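Local coordinates for protein putative oxidoreductase (PDB 3KUX) that probably acts as an NAD(P)-dependent oxidoreductase, built from a nucleotide-binding Rossmann domain and a C-terminal alpha/beta domain, at residues G193-L198 and A217-P222; V149-H154 and Q224-H229; N199-M204 and Q341-L346. All coordinates share one frame; numbering follows the deposited sequence.

Contact 1 of 3, residues G193-L198 and A217-P222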
loop_
_atom_site.group_PDB
_atom_site.type_symbol
_atom_site.label_atom_id
_atom_site.label_comp_id
_atom_site.label_asym_id
_atom_site.label_seq_id
_atom_site.Cartn_x
_atom_site.Cartn_y
_atom_site.Cartn_z
ATOM N N GLY A 193 -3.374 -6.345 -14.629
ATOM C CA GLY A 193 -3.673 -5.128 -15.369
ATOM C C GLY A 193 -5.109 -4.680 -15.148
ATOM O O GLY A 193 -5.752 -5.079 -14.180
ATOM N N LEU A 194 -5.615 -3.853 -16.058
ATOM C CA LEU A 194 -6.942 -3.266 -15.914
ATOM C C LEU A 194 -8.039 -4.232 -16.311
ATOM O O LEU A 194 -7.914 -4.941 -17.303
ATOM C CB LEU A 194 -7.055 -2.013 -16.774
ATOM C CG LEU A 194 -6.277 -0.797 -16.287
ATOM C CD1 LEU A 194 -6.208 0.242 -17.393
ATOM C CD2 LEU A 194 -6.927 -0.230 -15.030
ATOM N N PRO A 195 -9.128 -4.253 -15.538
ATOM C CA PRO A 195 -10.285 -5.071 -15.875
ATOM C C PRO A 195 -11.127 -4.389 -16.950
ATOM O O PRO A 195 -10.812 -3.275 -17.358
ATOM C CB PRO A 195 -11.059 -5.123 -14.559
ATOM C CG PRO A 195 -10.740 -3.825 -13.899
ATOM C CD PRO A 195 -9.330 -3.479 -14.302
ATOM N N GLU A 196 -12.181 -5.058 -17.407
ATOM C CA GLU A 196 -13.124 -4.443 -18.333
ATOM C C GLU A 196 -14.233 -3.735 -17.557
ATOM O O GLU A 196 -14.631 -2.623 -17.899
ATOM C CB GLU A 196 -13.704 -5.483 -19.293
ATOM C CG GLU A 196 -12.681 -6.067 -20.264
ATOM C CD GLU A 196 -13.315 -6.921 -21.359
ATOM O OE1 GLU A 196 -14.106 -7.834 -21.027
ATOM O OE2 GLU A 196 -13.014 -6.680 -22.554
ATOM N N THR A 197 -14.718 -4.376 -16.499
ATOM C CA THR A 197 -15.712 -3.766 -15.634
ATOM C C THR A 197 -15.373 -3.957 -14.165
ATOM O O THR A 197 -14.750 -4.945 -13.784
ATOM C CB THR A 197 -17.103 -4.360 -15.875
ATOM O OG1 THR A 197 -17.110 -5.738 -15.483
ATOM C CG2 THR A 197 -17.480 -4.245 -17.336
ATOM N N LEU A 198 -15.804 -3.003 -13.343
ATOM C CA LEU A 198 -15.685 -3.105 -11.891
ATOM C C LEU A 198 -17.070 -3.056 -11.259
ATOM O O LEU A 198 -17.819 -2.108 -11.480
ATOM C CB LEU A 198 -14.836 -1.957 -11.347
ATOM C CG LEU A 198 -14.873 -1.788 -9.830
ATOM C CD1 LEU A 198 -14.118 -2.920 -9.161
ATOM C CD2 LEU A 198 -14.285 -0.455 -9.428
ATOM N N ALA A 217 -15.900 -6.671 -4.131
ATOM C CA ALA A 217 -15.662 -6.141 -5.477
ATOM C C ALA A 217 -15.346 -7.237 -6.468
ATOM O O ALA A 217 -14.567 -8.141 -6.176
ATOM C CB ALA A 217 -14.533 -5.131 -5.457
ATOM N N VAL A 218 -15.945 -7.145 -7.649
ATOM C CA VAL A 218 -15.657 -8.074 -8.728
ATOM C C VAL A 218 -15.079 -7.323 -9.922
ATOM O O VAL A 218 -15.733 -6.445 -10.489
ATOM C CB VAL A 218 -16.927 -8.816 -9.177
ATOM C CG1 VAL A 218 -16.632 -9.695 -10.381
ATOM C CG2 VAL A 218 -17.500 -9.634 -8.032
ATOM N N LEU A 219 -13.846 -7.664 -10.291
ATOM C CA LEU A 219 -13.201 -7.105 -11.480
ATOM C C LEU A 219 -13.230 -8.142 -12.586
ATOM O O LEU A 219 -12.783 -9.274 -12.395
ATOM C CB LEU A 219 -11.759 -6.702 -11.183
ATOM C CG LEU A 219 -11.541 -5.512 -10.246
ATOM C CD1 LEU A 219 -12.119 -5.798 -8.861
ATOM C CD2 LEU A 219 -10.066 -5.163 -10.148
ATOM N N SER A 220 -13.753 -7.753 -13.742
ATOM C CA SER A 220 -13.995 -8.698 -14.828
ATOM C C SER A 220 -12.997 -8.575 -15.993
ATOM O O SER A 220 -12.753 -7.481 -16.512
ATOM C CB SER A 220 -15.434 -8.552 -15.332
ATOM O OG SER A 220 -15.860 -9.735 -15.984
ATOM N N TYR A 221 -12.429 -9.710 -16.393
ATOM C CA TYR A 221 -11.504 -9.772 -17.526
ATOM C C TYR A 221 -11.950 -10.850 -18.521
ATOM O O TYR A 221 -12.633 -11.803 -18.151
ATOM C CB TYR A 221 -10.096 -10.140 -17.057
ATOM C CG TYR A 221 -9.471 -9.246 -16.014
ATOM C CD1 TYR A 221 -8.432 -8.384 -16.347
ATOM C CD2 TYR A 221 -9.885 -9.290 -14.691
ATOM C CE1 TYR A 221 -7.842 -7.574 -15.398
ATOM C CE2 TYR A 221 -9.298 -8.488 -13.730
ATOM C CZ TYR A 221 -8.279 -7.631 -14.090
ATOM O OH TYR A 221 -7.692 -6.827 -13.143
ATOM N N PRO A 222 -11.542 -10.714 -19.790
ATOM C CA PRO A 222 -11.755 -11.813 -20.717
ATOM C C PRO A 222 -11.214 -13.119 -20.135
ATOM O O PRO A 222 -10.002 -13.275 -19.972
ATOM C CB PRO A 222 -10.920 -11.405 -21.934
ATOM C CG PRO A 222 -10.853 -9.925 -21.869
ATOM C CD PRO A 222 -10.836 -9.579 -20.413
HETATM O O HOH W 1 -17.081 -6.375 -13.025
#
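Pro195 lies against the ring of Tyr221, its CA over one face in a CH-pi contact 3.7 Å from the ring centroid and offset toward the rim, while Pro195 CB reaches Tyr221 CZ at 3.8 Å. Tyr221 holds CG anti to its carbonyl carbon (chi1 -57°). At its far end Tyr221 OH donates to Gly193 O at 2.8 Å, approaching somewhat out of the carbonyl plane. Tyrosine suits the site by offering both a flat face for proline and a polar tip for a main-chain oxygen; Gly193, just past a helix, has the positive phi that glycine takes readily. Leading into an antiparallel beta hairpin of strands 197-203 and 214-221, the chain is paired by Glu196 N donating to Ser220 O (2.6 Å) and Ser220 N donating to Thr197 O (3.0 Å). Leu198 and Leu219, a non-hydrogen-bonded pair, lie side by side on one face, their CD1 atoms 3.5 Å apart; Pro195 CG also reaches Leu219, which packs on Leu185 and Ala188 of helix 176-192. On the other face Thr197 turns OG1 between its backbone N and carbonyl carbon (chi1 66°), 3.3 Å from Ser220 CB, where a water joins this hydroxyl to Val218 O. Beyond Ser220, the extended side chain of Glu196 crosses the Pro222 ring, CD to CD 3.8 Å.

Contact 2 of 3, residues V149-H154 and Q224-H229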
loop_
_atom_site.group_PDB
_atom_site.type_symbol
_atom_site.label_atom_id
_atom_site.label_comp_id
_atom_site.label_asym_id
_atom_site.label_seq_id
_atom_site.Cartn_x
_atom_site.Cartn_y
_atom_site.Cartn_z
ATOM N N VAL A 149 -7.444 -18.178 -14.005
ATOM C CA VAL A 149 -8.802 -17.757 -14.363
ATOM C C VAL A 149 -9.558 -17.104 -13.209
ATOM O O VAL A 149 -10.623 -16.537 -13.414
ATOM C CB VAL A 149 -9.660 -18.932 -14.892
ATOM C CG1 VAL A 149 -9.002 -19.573 -16.097
ATOM C CG2 VAL A 149 -9.900 -19.962 -13.791
ATOM N N TYR A 150 -9.007 -17.176 -12.003
ATOM C CA TYR A 150 -9.705 -16.675 -10.828
ATOM C C TYR A 150 -8.729 -16.189 -9.772
ATOM O O TYR A 150 -7.756 -16.876 -9.459
ATOM C CB TYR A 150 -10.582 -17.780 -10.232
ATOM C CG TYR A 150 -11.512 -17.318 -9.131
ATOM C CD1 TYR A 150 -12.687 -16.634 -9.429
ATOM C CD2 TYR A 150 -11.224 -17.575 -7.792
ATOM C CE1 TYR A 150 -13.548 -16.208 -8.420
ATOM C CE2 TYR A 150 -12.083 -17.159 -6.780
ATOM C CZ TYR A 150 -13.239 -16.478 -7.104
ATOM O OH TYR A 150 -14.088 -16.060 -6.113
ATOM N N PHE A 151 -8.995 -15.013 -9.214
ATOM C CA PHE A 151 -8.178 -14.483 -8.131
ATOM C C PHE A 151 -9.053 -13.883 -7.033
ATOM O O PHE A 151 -9.823 -12.952 -7.276
ATOM C CB PHE A 151 -7.189 -13.449 -8.667
ATOM C CG PHE A 151 -6.349 -12.784 -7.602
ATOM C CD1 PHE A 151 -5.427 -13.513 -6.865
ATOM C CD2 PHE A 151 -6.464 -11.421 -7.360
ATOM C CE1 PHE A 151 -4.646 -12.895 -5.889
ATOM C CE2 PHE A 151 -5.687 -10.792 -6.387
ATOM C CZ PHE A 151 -4.777 -11.528 -5.652
ATOM N N GLU A 152 -8.935 -14.427 -5.828
ATOM C CA GLU A 152 -9.735 -13.959 -4.705
ATOM C C GLU A 152 -8.840 -13.485 -3.566
ATOM O O GLU A 152 -7.960 -14.207 -3.107
ATOM C CB GLU A 152 -10.688 -15.058 -4.229
ATOM C CG GLU A 152 -11.655 -14.619 -3.136
ATOM C CD GLU A 152 -12.830 -15.572 -2.976
ATOM O OE1 GLU A 152 -13.590 -15.425 -1.996
ATOM O OE2 GLU A 152 -13.000 -16.464 -3.835
ATOM N N SER A 153 -9.077 -12.257 -3.120
ATOM C CA SER A 153 -8.226 -11.614 -2.134
ATOM C C SER A 153 -9.087 -10.995 -1.034
ATOM O O SER A 153 -9.921 -10.132 -1.315
ATOM C CB SER A 153 -7.373 -10.542 -2.822
ATOM O OG SER A 153 -6.567 -9.836 -1.897
ATOM N N HIS A 154 -8.894 -11.449 0.209
ATOM C CA HIS A 154 -9.677 -10.964 1.356
ATOM C C HIS A 154 -8.832 -10.272 2.429
ATOM O O HIS A 154 -7.664 -10.610 2.634
ATOM C CB HIS A 154 -10.395 -12.118 2.053
ATOM C CG HIS A 154 -11.535 -12.700 1.280
ATOM N ND1 HIS A 154 -12.803 -12.819 1.810
ATOM C CD2 HIS A 154 -11.595 -13.232 0.038
ATOM C CE1 HIS A 154 -13.598 -13.382 0.917
ATOM N NE2 HIS A 154 -12.889 -13.646 -0.165
ATOM N N GLN A 224 -11.325 -14.261 -17.184
ATOM C CA GLN A 224 -10.816 -14.150 -15.811
ATOM C C GLN A 224 -11.777 -13.414 -14.887
ATOM O O GLN A 224 -12.522 -12.541 -15.333
ATOM C CB GLN A 224 -9.468 -13.432 -15.795
ATOM C CG GLN A 224 -8.378 -14.172 -16.535
ATOM C CD GLN A 224 -7.041 -13.485 -16.425
ATOM O OE1 GLN A 224 -6.087 -14.050 -15.893
ATOM N NE2 GLN A 224 -6.960 -12.256 -16.923
ATOM N N ARG A 225 -11.758 -13.773 -13.605
ATOM C CA ARG A 225 -12.468 -13.008 -12.576
ATOM C C ARG A 225 -11.564 -12.732 -11.377
ATOM O O ARG A 225 -10.799 -13.599 -10.946
ATOM C CB ARG A 225 -13.727 -13.734 -12.103
ATOM C CG ARG A 225 -14.755 -14.001 -13.181
ATOM C CD ARG A 225 -15.271 -12.737 -13.838
ATOM N NE ARG A 225 -15.357 -12.939 -15.284
ATOM C CZ ARG A 225 -16.455 -13.321 -15.929
ATOM N NH1 ARG A 225 -17.582 -13.523 -15.268
ATOM N NH2 ARG A 225 -16.424 -13.493 -17.241
ATOM N N VAL A 226 -11.663 -11.520 -10.841
ATOM C CA VAL A 226 -10.940 -11.143 -9.633
ATOM C C VAL A 226 -11.918 -10.684 -8.554
ATOM O O VAL A 226 -12.715 -9.778 -8.784
ATOM C CB VAL A 226 -9.945 -10.006 -9.918
ATOM C CG1 VAL A 226 -9.462 -9.379 -8.620
ATOM C CG2 VAL A 226 -8.773 -10.516 -10.748
ATOM N N VAL A 227 -11.868 -11.304 -7.381
ATOM C CA VAL A 227 -12.768 -10.915 -6.303
ATOM C C VAL A 227 -12.006 -10.339 -5.118
ATOM O O VAL A 227 -11.187 -11.023 -4.502
ATOM C CB VAL A 227 -13.651 -12.090 -5.834
ATOM C CG1 VAL A 227 -14.463 -11.694 -4.598
ATOM C CG2 VAL A 227 -14.576 -12.526 -6.952
ATOM N N LEU A 228 -12.278 -9.075 -4.805
ATOM C CA LEU A 228 -11.657 -8.420 -3.662
ATOM C C LEU A 228 -12.717 -8.242 -2.589
ATOM O O LEU A 228 -13.813 -7.773 -2.879
ATOM C CB LEU A 228 -11.084 -7.058 -4.060
ATOM C CG LEU A 228 -10.322 -6.969 -5.382
ATOM C CD1 LEU A 228 -9.804 -5.548 -5.606
ATOM C CD2 LEU A 228 -9.184 -7.978 -5.437
ATOM N N HIS A 229 -12.394 -8.600 -1.352
ATOM C CA HIS A 229 -13.406 -8.660 -0.310
ATOM C C HIS A 229 -12.856 -8.286 1.066
ATOM O O HIS A 229 -11.748 -8.674 1.432
ATOM C CB HIS A 229 -14.010 -10.074 -0.270
ATOM C CG HIS A 229 -15.154 -10.219 0.687
ATOM N ND1 HIS A 229 -16.419 -10.581 0.282
ATOM C CD2 HIS A 229 -15.222 -10.048 2.029
ATOM C CE1 HIS A 229 -17.221 -10.626 1.333
ATOM N NE2 HIS A 229 -16.519 -10.306 2.404
#
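His154 and His229 meet as neighbours on one face of the sheet. His229 CB sits over the centre of the His154 ring, 3.6 Å from its centroid, in a CH-pi contact; the two ring planes are nearly parallel (14°) but displaced, with little overlap. The His154 ring is steered by Glu152, two residues back on the same face: His154 NE2 donates to Glu152 OE1 at 2.6 Å, using the carboxylate's anti lone pair. The other oxygen, Glu152 OE2, receives Tyr150 OH at 2.6 Å from above the carboxylate plane. One extended glutamate thus ties together the two rings flanking it. Tyr150 holds CG anti to its backbone N (chi1 -171°), and its OH lies 3.7 Å from Val227 CG2.

Beneath these groups runs a parallel strand pair, 148-156 with 224-231, inside the mixed sheet of the C-terminal alpha/beta domain. Its backbone bonds zigzag: Phe151 N donates to Arg225 O and Val227 N to Phe151 O, then Ser153 N to Val227 O and His229 N to Ser153 O. Beta-branched Val226 and Val227 suit the extended backbone. The opposite face is apolar where Phe151 CD2 meets Val226 CG1 at 3.8 Å, the valine lying at the edge of the phenyl ring, and Ser153 CB approaches Leu228 CD2 at 4.1 Å.

Farther out, Phe192 of helix 176-192 packs on Phe151 and Val226. Arg240 takes up the Ser153 hydroxyl, satisfying that buried polar atom, and His154 ND1 is hydrogen-bonded to Asp156 OD2, giving the ring a second tether. At the start of strand 148-156, Val149 and Tyr150 form a classic beta bulge opposite His244.

Contact 3 of 3, residues N199-M204 and Q341-L346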
loop_
_atom_site.group_PDB
_atom_site.type_symbol
_atom_site.label_atom_id
_atom_site.label_comp_id
_atom_site.label_asym_id
_atom_site.label_seq_id
_atom_site.Cartn_x
_atom_site.Cartn_y
_atom_site.Cartn_z
ATOM N N ASN A 199 -17.414 -4.078 -10.480
ATOM C CA ASN A 199 -18.699 -4.112 -9.783
ATOM C C ASN A 199 -18.515 -4.192 -8.276
ATOM O O ASN A 199 -18.033 -5.199 -7.755
ATOM C CB ASN A 199 -19.531 -5.298 -10.251
ATOM C CG ASN A 199 -20.978 -5.216 -9.787
ATOM O OD1 ASN A 199 -21.393 -4.233 -9.173
ATOM N ND2 ASN A 199 -21.753 -6.247 -10.089
ATOM N N VAL A 200 -18.909 -3.142 -7.567
ATOM C CA VAL A 200 -18.658 -3.096 -6.131
ATOM C C VAL A 200 -19.924 -3.044 -5.297
ATOM O O VAL A 200 -20.863 -2.315 -5.606
ATOM C CB VAL A 200 -17.757 -1.912 -5.754
ATOM C CG1 VAL A 200 -17.644 -1.798 -4.242
ATOM C CG2 VAL A 200 -16.381 -2.078 -6.397
ATOM N N ASP A 201 -19.937 -3.832 -4.233
ATOM C CA ASP A 201 -21.059 -3.849 -3.312
ATOM C C ASP A 201 -20.573 -3.419 -1.938
ATOM O O ASP A 201 -19.905 -4.189 -1.244
ATOM C CB ASP A 201 -21.668 -5.253 -3.243
ATOM C CG ASP A 201 -22.667 -5.406 -2.101
ATOM O OD1 ASP A 201 -22.696 -6.496 -1.487
ATOM O OD2 ASP A 201 -23.419 -4.443 -1.819
ATOM N N LEU A 202 -20.883 -2.184 -1.555
ATOM C CA LEU A 202 -20.494 -1.675 -0.244
ATOM C C LEU A 202 -21.563 -2.011 0.786
ATOM O O LEU A 202 -22.732 -2.150 0.446
ATOM C CB LEU A 202 -20.255 -0.168 -0.304
ATOM C CG LEU A 202 -19.123 0.270 -1.243
ATOM C CD1 LEU A 202 -18.908 1.775 -1.170
ATOM C CD2 LEU A 202 -17.819 -0.476 -0.946
ATOM N N GLY A 203 -21.169 -2.154 2.044
ATOM C CA GLY A 203 -22.133 -2.516 3.071
ATOM C C GLY A 203 -21.815 -2.030 4.468
ATOM O O GLY A 203 -20.682 -1.666 4.774
HETATM N N MSE A 204 -22.840 -2.017 5.312
HETATM C CA MSE A 204 -22.671 -1.800 6.739
HETATM C C MSE A 204 -23.403 -2.907 7.479
HETATM O O MSE A 204 -24.612 -2.835 7.699
HETATM C CB MSE A 204 -23.202 -0.436 7.151
HETATM C CG MSE A 204 -22.242 0.687 6.833
HETATM SE SE MSE A 204 -22.824 2.380 7.586
HETATM C CE MSE A 204 -23.605 1.715 9.248
ATOM N N GLN A 341 -23.385 2.859 -6.127
ATOM C CA GLN A 341 -24.546 3.732 -6.183
ATOM C C GLN A 341 -25.551 3.235 -7.212
ATOM O O GLN A 341 -26.763 3.306 -6.995
ATOM C CB GLN A 341 -24.121 5.159 -6.510
ATOM C CG GLN A 341 -23.298 5.813 -5.431
ATOM C CD GLN A 341 -22.640 7.092 -5.901
ATOM O OE1 GLN A 341 -22.118 7.869 -5.100
ATOM N NE2 GLN A 341 -22.659 7.319 -7.210
ATOM N N GLN A 342 -25.045 2.728 -8.332
ATOM C CA GLN A 342 -25.902 2.269 -9.419
ATOM C C GLN A 342 -26.176 0.772 -9.342
ATOM O O GLN A 342 -27.002 0.248 -10.085
ATOM C CB GLN A 342 -25.277 2.602 -10.774
ATOM C CG GLN A 342 -24.874 4.062 -10.951
ATOM C CD GLN A 342 -24.119 4.307 -12.255
ATOM O OE1 GLN A 342 -24.323 3.611 -13.255
ATOM N NE2 GLN A 342 -23.243 5.301 -12.248
ATOM N N LYS A 343 -25.487 0.083 -8.441
ATOM C CA LYS A 343 -25.554 -1.373 -8.403
ATOM C C LYS A 343 -25.330 -1.914 -9.812
ATOM O O LYS A 343 -26.094 -2.748 -10.300
ATOM C CB LYS A 343 -26.908 -1.862 -7.872
ATOM C CG LYS A 343 -27.433 -1.152 -6.627
ATOM C CD LYS A 343 -26.408 -1.099 -5.494
ATOM C CE LYS A 343 -25.989 -2.482 -5.015
ATOM N NZ LYS A 343 -24.952 -2.384 -3.942
ATOM N N LYS A 344 -24.296 -1.415 -10.477
ATOM C CA LYS A 344 -23.924 -1.907 -11.796
ATOM C C LYS A 344 -22.449 -2.229 -11.828
ATOM O O LYS A 344 -21.659 -1.629 -11.097
ATOM C CB LYS A 344 -24.204 -0.862 -12.884
ATOM C CG LYS A 344 -25.517 -1.042 -13.612
ATOM C CD LYS A 344 -25.403 -0.618 -15.071
ATOM C CE LYS A 344 -24.479 -1.558 -15.839
ATOM N NZ LYS A 344 -24.768 -1.598 -17.303
ATOM N N ALA A 345 -22.082 -3.178 -12.681
ATOM C CA ALA A 345 -20.694 -3.333 -13.070
ATOM C C ALA A 345 -20.420 -2.241 -14.091
ATOM O O ALA A 345 -20.971 -2.257 -15.188
ATOM C CB ALA A 345 -20.453 -4.707 -13.667
ATOM N N LEU A 346 -19.599 -1.270 -13.712
ATOM C CA LEU A 346 -19.288 -0.144 -14.591
ATOM C C LEU A 346 -17.999 -0.403 -15.357
ATOM O O LEU A 346 -17.107 -1.086 -14.859
ATOM C CB LEU A 346 -19.175 1.152 -13.785
ATOM C CG LEU A 346 -20.489 1.675 -13.200
ATOM C CD1 LEU A 346 -20.236 2.786 -12.187
ATOM C CD2 LEU A 346 -21.421 2.149 -14.307
#
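Asn199 rests on Ala345, CB to CB at 3.6 Å, where the two segments come closest, with the CA atoms of Asn199 and Ala345 only 3.9 Å apart. The small methyl of Ala345 suits so near an approach. Asn199 holds CG anti to its backbone N (chi1 -168°), which puts CG 3.7 Å from Ala345 N.

Lys343 makes the second contact with its far end. Its CB starts off pointing away from the strand, but the chain bends at chi2 (-51°, at CD) and again at chi3, and its end comes back to Asp201. The salt bridge it forms is loose, with Lys343 NZ and Asp201 OD2 3.3 Å apart and a weak hydrogen bond. A long, flexible lysine can span this gap while its stronger partner is Asp340. Lys343 is the C-prime residue of a Schellman motif that closes helix 323-342: with positive phi, it donates its N to Asp340 O, and Lys344 N turns back to Ser339 O. The chain is thereby reversed out of the helix and sent through Ala345 to the short strand 346-347, which borders strand 197-203 at the margin of the sheet through backbone bonding of Leu346 with Leu198.

The last turn of the helix is fastened to main-chain N-H groups of the strand, Ser339 OG being hydrogen-bonded to Val200 N as well as to Lys344 O, and Asp340 OD1 to Leu202 N. Val200 CB points away from residues 341-346, and its side chain packs on Trp177.

How the contacts relate
All three contacts reach one mixed sheet of the C-terminal domain. Contact 2 lies within it and contact 1 next along: strands 214-221 and 224-231 are neighbours, with Leu219 bonded to Val226 through the backbone and Tyr221 packed on the same valine. Contacts 1 and 3 share strand 197-203. Contacts 1 and 2 are partly buried, and both set mainly apolar side chains toward helix 176-192, with more polar groups on the other face; but contact 1 is antiparallel and grades into a turn with proline-aromatic packing, whereas contact 2 is a parallel pairing with a continuous run of backbone bonds. Contact 3, at the surface, trades strand pairing for a helix end, charge and a small methyl contact.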